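Local coordinates for protein Cwp19 (Clostridioides difficile, PDB 5OQ3) that probably cleaves cell-wall glycan through its TIM-barrel glycoside hydrolase domain, the part present in this chain, and may as a whole protein have N-acetylmuramoyl-L-alanine amidase activity, at residues Val35-Leu38 against Asp39-Thr43; Val73-Lys76 against Ser77-Leu80. One frame throughout, in Å; residues are numbered along the deposited sequence.

Contact 1: residues Val35-Leu38 against Asp39-Thr43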
ATOM      1  N   VAL A  35       6.662  -9.018  -0.655  1.00 13.16           N
ATOM      2  CA  VAL A  35       7.655  -8.798  -1.711  1.00 14.66           C
ATOM      3  C   VAL A  35       9.044  -9.003  -1.120  1.00 16.96           C
ATOM      4  O   VAL A  35       9.337  -8.538  -0.014  1.00 17.61           O
ATOM      5  CB  VAL A  35       7.488  -7.403  -2.368  1.00 17.11           C
ATOM      6  CG1 VAL A  35       7.964  -6.285  -1.447  1.00 17.52           C
ATOM      7  CG2 VAL A  35       8.254  -7.347  -3.690  1.00 17.78           C
ATOM      8  N   TYR A  36       9.871  -9.784  -1.820  1.00 15.87           N
ATOM      9  CA  TYR A  36      11.183 -10.193  -1.312  1.00 18.53           C
ATOM     10  C   TYR A  36      11.092 -10.853   0.078  1.00 16.47           C
ATOM     11  O   TYR A  36      12.067 -10.893   0.806  1.00 18.35           O
ATOM     12  CB  TYR A  36      12.164  -9.027  -1.313  1.00 22.69           C
ATOM     13  CG  TYR A  36      12.442  -8.477  -2.665  1.00 29.24           C
ATOM     14  CD1 TYR A  36      12.983  -9.299  -3.669  1.00 34.23           C
ATOM     15  CD2 TYR A  36      12.209  -7.138  -2.961  1.00 35.60           C
ATOM     16  CE1 TYR A  36      13.264  -8.803  -4.927  1.00 37.93           C
ATOM     17  CE2 TYR A  36      12.490  -6.637  -4.230  1.00 38.04           C
ATOM     18  CZ  TYR A  36      13.011  -7.480  -5.198  1.00 39.38           C
ATOM     19  OH  TYR A  36      13.303  -7.007  -6.443  1.00 46.47           O
ATOM     20  N   ASN A  37       9.924 -11.429   0.407  1.00 16.77           N
ATOM     21  CA  ASN A  37       9.735 -12.157   1.666  1.00 16.74           C
ATOM     22  C   ASN A  37      10.088 -11.259   2.859  1.00 17.21           C
ATOM     23  O   ASN A  37      10.638 -11.711   3.831  1.00 18.95           O
ATOM     24  CB  ASN A  37      10.569 -13.464   1.620  1.00 16.97           C
ATOM     25  CG  ASN A  37      10.080 -14.385   0.525  1.00 15.79           C
ATOM     26  OD1 ASN A  37      10.489 -14.269  -0.634  1.00 19.68           O
ATOM     27  ND2 ASN A  37       9.127 -15.250   0.864  1.00 17.53           N
ATOM     28  N   LEU A  38       9.749  -9.971   2.769  1.00 17.02           N
ATOM     29  CA  LEU A  38      10.220  -9.000   3.778  1.00 16.94           C
ATOM     30  C   LEU A  38       9.735  -9.350   5.194  1.00 15.72           C
ATOM     31  O   LEU A  38      10.533  -9.495   6.122  1.00 17.46           O
ATOM     32  CB  LEU A  38       9.780  -7.581   3.410  1.00 18.48           C
ATOM     33  CG  LEU A  38      10.266  -6.479   4.344  1.00 19.33           C
ATOM     34  CD1 LEU A  38      11.779  -6.305   4.183  1.00 22.24           C
ATOM     35  CD2 LEU A  38       9.502  -5.155   4.141  1.00 21.16           C
ATOM     36  N   ASP A  39       8.419  -9.450   5.355  1.00 15.73           N
ATOM     37  CA  ASP A  39       7.817  -9.781   6.627  1.00 14.32           C
ATOM     38  C   ASP A  39       7.332 -11.222   6.739  1.00 16.16           C
ATOM     39  O   ASP A  39       7.415 -11.793   7.804  1.00 19.55           O
ATOM     40  CB  ASP A  39       6.610  -8.887   6.914  1.00 12.66           C
ATOM     41  CG  ASP A  39       6.961  -7.407   7.041  1.00 12.98           C
ATOM     42  OD1 ASP A  39       7.783  -7.053   7.891  1.00 16.18           O
ATOM     43  OD2 ASP A  39       6.476  -6.581   6.240  1.00 16.34           O
ATOM     44  N   TRP A  40       6.758 -11.764   5.664  1.00 15.26           N
ATOM     45  CA  TRP A  40       6.229 -13.126   5.630  1.00 15.50           C
ATOM     46  C   TRP A  40       6.107 -13.554   4.153  1.00 14.94           C
ATOM     47  O   TRP A  40       5.791 -12.683   3.310  1.00 17.58           O
ATOM     48  CB  TRP A  40       4.839 -13.168   6.289  1.00 14.36           C
ATOM     49  CG  TRP A  40       4.246 -14.538   6.297  1.00 14.52           C
ATOM     50  CD1 TRP A  40       4.505 -15.546   7.180  1.00 15.20           C
ATOM     51  CD2 TRP A  40       3.394 -15.091   5.288  1.00 14.01           C
ATOM     52  NE1 TRP A  40       3.836 -16.666   6.804  1.00 15.78           N
ATOM     53  CE2 TRP A  40       3.141 -16.418   5.647  1.00 13.98           C
ATOM     54  CE3 TRP A  40       2.782 -14.569   4.125  1.00 15.41           C
ATOM     55  CZ2 TRP A  40       2.334 -17.257   4.883  1.00 15.46           C
ATOM     56  CZ3 TRP A  40       1.978 -15.417   3.365  1.00 17.15           C
ATOM     57  CH2 TRP A  40       1.790 -16.746   3.731  1.00 17.49           C
ATOM     58  N   PRO A  41       6.309 -14.826   3.808  1.00 16.15           N
ATOM     59  CA  PRO A  41       6.890 -15.880   4.666  1.00 16.56           C
ATOM     60  C   PRO A  41       8.399 -15.852   4.646  1.00 19.20           C
ATOM     61  O   PRO A  41       8.982 -15.491   3.630  1.00 20.95           O
ATOM     62  CB  PRO A  41       6.379 -17.162   3.995  1.00 18.37           C
ATOM     63  CG  PRO A  41       6.305 -16.821   2.550  1.00 18.01           C
ATOM     64  CD  PRO A  41       5.917 -15.353   2.489  1.00 15.70           C
ATOM     65  N   LYS A  42       9.026 -16.233   5.761  1.00 19.37           N
ATOM     66  CA  LYS A  42      10.484 -16.312   5.816  1.00 22.63           C
ATOM     67  C   LYS A  42      10.946 -17.529   5.019  1.00 22.85           C
ATOM     68  O   LYS A  42      12.011 -17.493   4.400  1.00 28.25           O
ATOM     69  CB  LYS A  42      10.922 -16.432   7.273  1.00 28.36           C
ATOM     70  CG  LYS A  42      12.408 -16.302   7.539  1.00 36.34           C
ATOM     71  CD  LYS A  42      12.738 -16.774   8.956  1.00 46.25           C
ATOM     72  CE  LYS A  42      13.584 -15.764   9.723  1.00 54.67           C
ATOM     73  NZ  LYS A  42      14.896 -15.483   9.080  1.00 60.29           N
ATOM     74  N   THR A  43      10.157 -18.607   5.057  1.00 22.08           N
ATOM     75  CA  THR A  43      10.520 -19.886   4.426  1.00 22.72           C
ATOM     76  C   THR A  43       9.690 -20.118   3.158  1.00 20.99           C
ATOM     77  O   THR A  43       8.488 -19.852   3.163  1.00 22.92           O
ATOM     78  CB  THR A  43      10.248 -21.053   5.409  1.00 23.84           C
ATOM     79  OG1 THR A  43      10.934 -20.807   6.649  1.00 27.48           O
ATOM     80  CG2 THR A  43      10.700 -22.389   4.832  1.00 25.76           C
TER
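With chi1 at -63°, Asn-37 sets its CG beside its own backbone N, and this carries the amide across the bend to Pro-41. ND2 gives a hydrogen to the backbone O of Pro-41 at 2.8 Å, with an N-H...O angle of 157°. The bond is flat at both ends: the donor lies in the carbonyl plane, and the acceptor lies close to the plane of the Asn-37 amide. The same ND2 also bonds to the O of Tyr-91, so two carbonyls hold the amide nitrogen and limit its rotation. The Pro-41 ring runs obliquely past it, with CD 3.6 Å from ND2. The peptide bond before Pro-41 is cis, and Pro-41 CB packs over the centre of the Trp-40 ring, 3.7 Å above its plane. The indole NE1 donates to Gln-50 O of helix 47-63. All of this belongs to the loop between the first strand of the TIM barrel, 27-32, and that helix. Early in the loop, Val-35 to Leu-38 form a beta turn of the left-handed type I'/III' class, closed by Leu-38 N bonding to Val-35 O at 3.2 Å. Beyond the turn, Leu-38 and Asp-39 send their side chains out side by side, Leu-38 CD2 standing 3.9 Å from Asp-39 OD2. That OD2 accepts from Ser-33 N, just after strand 27-32, while OD1 reaches beyond the loop to Ser-363 OG and Lys-365 N, tying it to the start of helix 364-369.

Contact 2: residues Val73-Lys76 against Ser77-Leu80; sequences VRPK and SDAL
Asp-78 and Pro-75 meet with their side chains crossed at about a right angle, and the carboxylate lies against the proline ring, OD1 3.0 Å from Pro-75 CD. A chi1 of 61° turns the carboxylate back into the bend, where OD1 accepts the backbone N-H of Lys-76 at 2.8 Å, the nitrogen lying well above the carboxylate plane. OD2 is taken by Ser-89 OG. Leu-80 approaches the same proline obliquely, its CD1 3.5 Å from Pro-75 CD. Arg-74, extended from CG to NE, lays one face of its guanidinium over the backbone of Ser-77, whose CA sits 3.7 Å from CZ. At the edge, a water in the guanidinium plane accepts from Arg-74 NH1 (2.9 Å) and donates to Asp-78 O (2.7 Å). Arg-74 NE bonds to Asn-124 O and NH2 to Pro-125 O, which hold the group flat against the turn. The two arms are also tied by Leu-80 N donating to Val-73 O at 3.0 Å. This buried, folded-back corner is where the second barrel strand, 68-74, passes into its beta-alpha loop, at the C-terminal end of the barrel, the end of a TIM barrel where active sites are built.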
ATOM      1  N   VAL A  73      -1.155  -9.230  -0.696  1.00  8.92           N
ATOM      2  CA  VAL A  73      -1.633 -10.373  -1.441  1.00 10.53           C
ATOM      3  C   VAL A  73      -1.271 -10.330  -2.930  1.00  9.65           C
ATOM      4  O   VAL A  73      -1.360 -11.338  -3.609  1.00 10.58           O
ATOM      5  CB  VAL A  73      -3.142 -10.605  -1.258  1.00 11.43           C
ATOM      6  CG1 VAL A  73      -3.499 -10.826   0.217  1.00 12.68           C
ATOM      7  CG2 VAL A  73      -4.015  -9.521  -1.867  1.00 10.75           C
ATOM      8  N   ARG A  74      -0.927  -9.128  -3.414  1.00 10.23           N
ATOM      9  CA  ARG A  74      -0.463  -8.899  -4.813  1.00 10.68           C
ATOM     10  C   ARG A  74       0.785  -8.036  -4.769  1.00 11.16           C
ATOM     11  O   ARG A  74       0.720  -6.830  -5.008  1.00 11.48           O
ATOM     12  CB  ARG A  74      -1.544  -8.206  -5.627  1.00 10.83           C
ATOM     13  CG  ARG A  74      -1.191  -7.888  -7.077  1.00 10.50           C
ATOM     14  CD  ARG A  74      -2.259  -7.010  -7.681  1.00 10.33           C
ATOM     15  NE  ARG A  74      -1.923  -6.510  -8.996  1.00 11.52           N
ATOM     16  CZ  ARG A  74      -2.251  -7.077 -10.149  1.00 12.62           C
ATOM     17  NH1 ARG A  74      -2.877  -8.226 -10.183  1.00 13.25           N
ATOM     18  NH2 ARG A  74      -1.964  -6.437 -11.300  1.00 12.96           N
ATOM     19  N   PRO A  75       1.942  -8.665  -4.488  1.00 11.73           N
ATOM     20  CA  PRO A  75       3.174  -7.901  -4.497  1.00 12.44           C
ATOM     21  C   PRO A  75       3.724  -7.595  -5.868  1.00 12.55           C
ATOM     22  O   PRO A  75       4.446  -6.601  -6.009  1.00 16.01           O
ATOM     23  CB  PRO A  75       4.148  -8.804  -3.754  1.00 13.66           C
ATOM     24  CG  PRO A  75       3.646 -10.182  -3.953  1.00 12.61           C
ATOM     25  CD  PRO A  75       2.153 -10.007  -3.908  1.00 11.41           C
ATOM     26  N   LYS A  76       3.365  -8.391  -6.881  1.00 12.75           N
ATOM     27  CA  LYS A  76       4.044  -8.315  -8.188  1.00 12.99           C
ATOM     28  C   LYS A  76       3.184  -8.960  -9.281  1.00 13.67           C
ATOM     29  O   LYS A  76       3.529 -10.015  -9.828  1.00 15.10           O
ATOM     30  CB  LYS A  76       5.417  -8.962  -8.078  1.00 16.24           C
ATOM     31  CG  LYS A  76       6.290  -8.799  -9.294  1.00 17.49           C
ATOM     32  CD  LYS A  76       7.549  -9.624  -9.108  1.00 23.46           C
ATOM     33  CE  LYS A  76       8.202  -9.865 -10.440  1.00 29.97           C
ATOM     34  NZ  LYS A  76       9.131 -11.009 -10.369  1.00 32.74           N
ATOM     35  N   SER A  77       2.047  -8.309  -9.568  1.00 12.14           N
ATOM     36  CA  SER A  77       1.047  -8.808 -10.560  1.00 12.45           C
ATOM     37  C   SER A  77       0.773 -10.318 -10.401  1.00 12.19           C
ATOM     38  O   SER A  77       0.665 -11.054 -11.381  1.00 13.15           O
ATOM     39  CB  SER A  77       1.476  -8.513 -12.008  1.00 13.37           C
ATOM     40  OG  SER A  77       0.459  -8.918 -12.917  1.00 13.48           O
ATOM     41  N   ASP A  78       0.609 -10.725  -9.154  1.00 11.51           N
ATOM     42  CA  ASP A  78       0.592 -12.125  -8.759  1.00 10.74           C
ATOM     43  C   ASP A  78      -0.360 -12.246  -7.585  1.00 11.67           C
ATOM     44  O   ASP A  78      -1.054 -11.275  -7.215  1.00 12.53           O
ATOM     45  CB  ASP A  78       2.004 -12.606  -8.472  1.00 11.98           C
ATOM     46  CG  ASP A  78       2.662 -11.832  -7.326  1.00 14.57           C
ATOM     47  OD1 ASP A  78       2.034 -10.861  -6.795  1.00 15.35           O
ATOM     48  OD2 ASP A  78       3.807 -12.210  -6.956  1.00 15.08           O
ATOM     49  N   ALA A  79      -0.425 -13.443  -7.001  1.00 10.88           N
ATOM     50  CA  ALA A  79      -1.459 -13.712  -6.006  1.00 11.11           C
ATOM     51  C   ALA A  79      -0.925 -14.663  -4.950  1.00 11.42           C
ATOM     52  O   ALA A  79      -0.367 -15.718  -5.276  1.00 12.47           O
ATOM     53  CB  ALA A  79      -2.700 -14.306  -6.677  1.00 12.84           C
ATOM     54  N   LEU A  80      -1.170 -14.305  -3.687  1.00 11.87           N
ATOM     55  CA  LEU A  80      -1.010 -15.263  -2.601  1.00 12.60           C
ATOM     56  C   LEU A  80      -2.374 -15.874  -2.253  1.00 12.87           C
ATOM     57  O   LEU A  80      -2.729 -16.019  -1.091  1.00 15.89           O
ATOM     58  CB  LEU A  80      -0.331 -14.613  -1.383  1.00 16.50           C
ATOM     59  CG  LEU A  80       1.177 -14.376  -1.588  1.00 16.93           C
ATOM     60  CD1 LEU A  80       1.518 -13.100  -2.321  1.00 15.90           C
ATOM     61  CD2 LEU A  80       1.964 -14.439  -0.303  1.00 21.06           C
TER
HETATM   62  O   HOH W   1      -3.401 -10.166  -8.070  1.00 14.65           O

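In the fold
Contact 1 lies in the loop after strand 27-32, and contact 2 at the passage from the adjacent strand 68-74 into its loop; their centres are 13 Å apart. They touch directly in two places: Trp-40 CZ3 packs 3.8 Å from Leu-80 CD2, and Val-35 CB lies 3.9 Å from Pro-75 CB. Tyr-91 of helix 90-93 is a shared neighbour, its O accepting from Asn-37 ND2 while it packs on Pro-75 and Lys-76. Both loops lie on the C-terminal side of the barrel, consistent with a place near the catalytic cleft. On the contact 2 side, a bound 1,2-ethanediol, probably from the crystallisation liquor, comes within about 3 Å of the Ala-79 side chain.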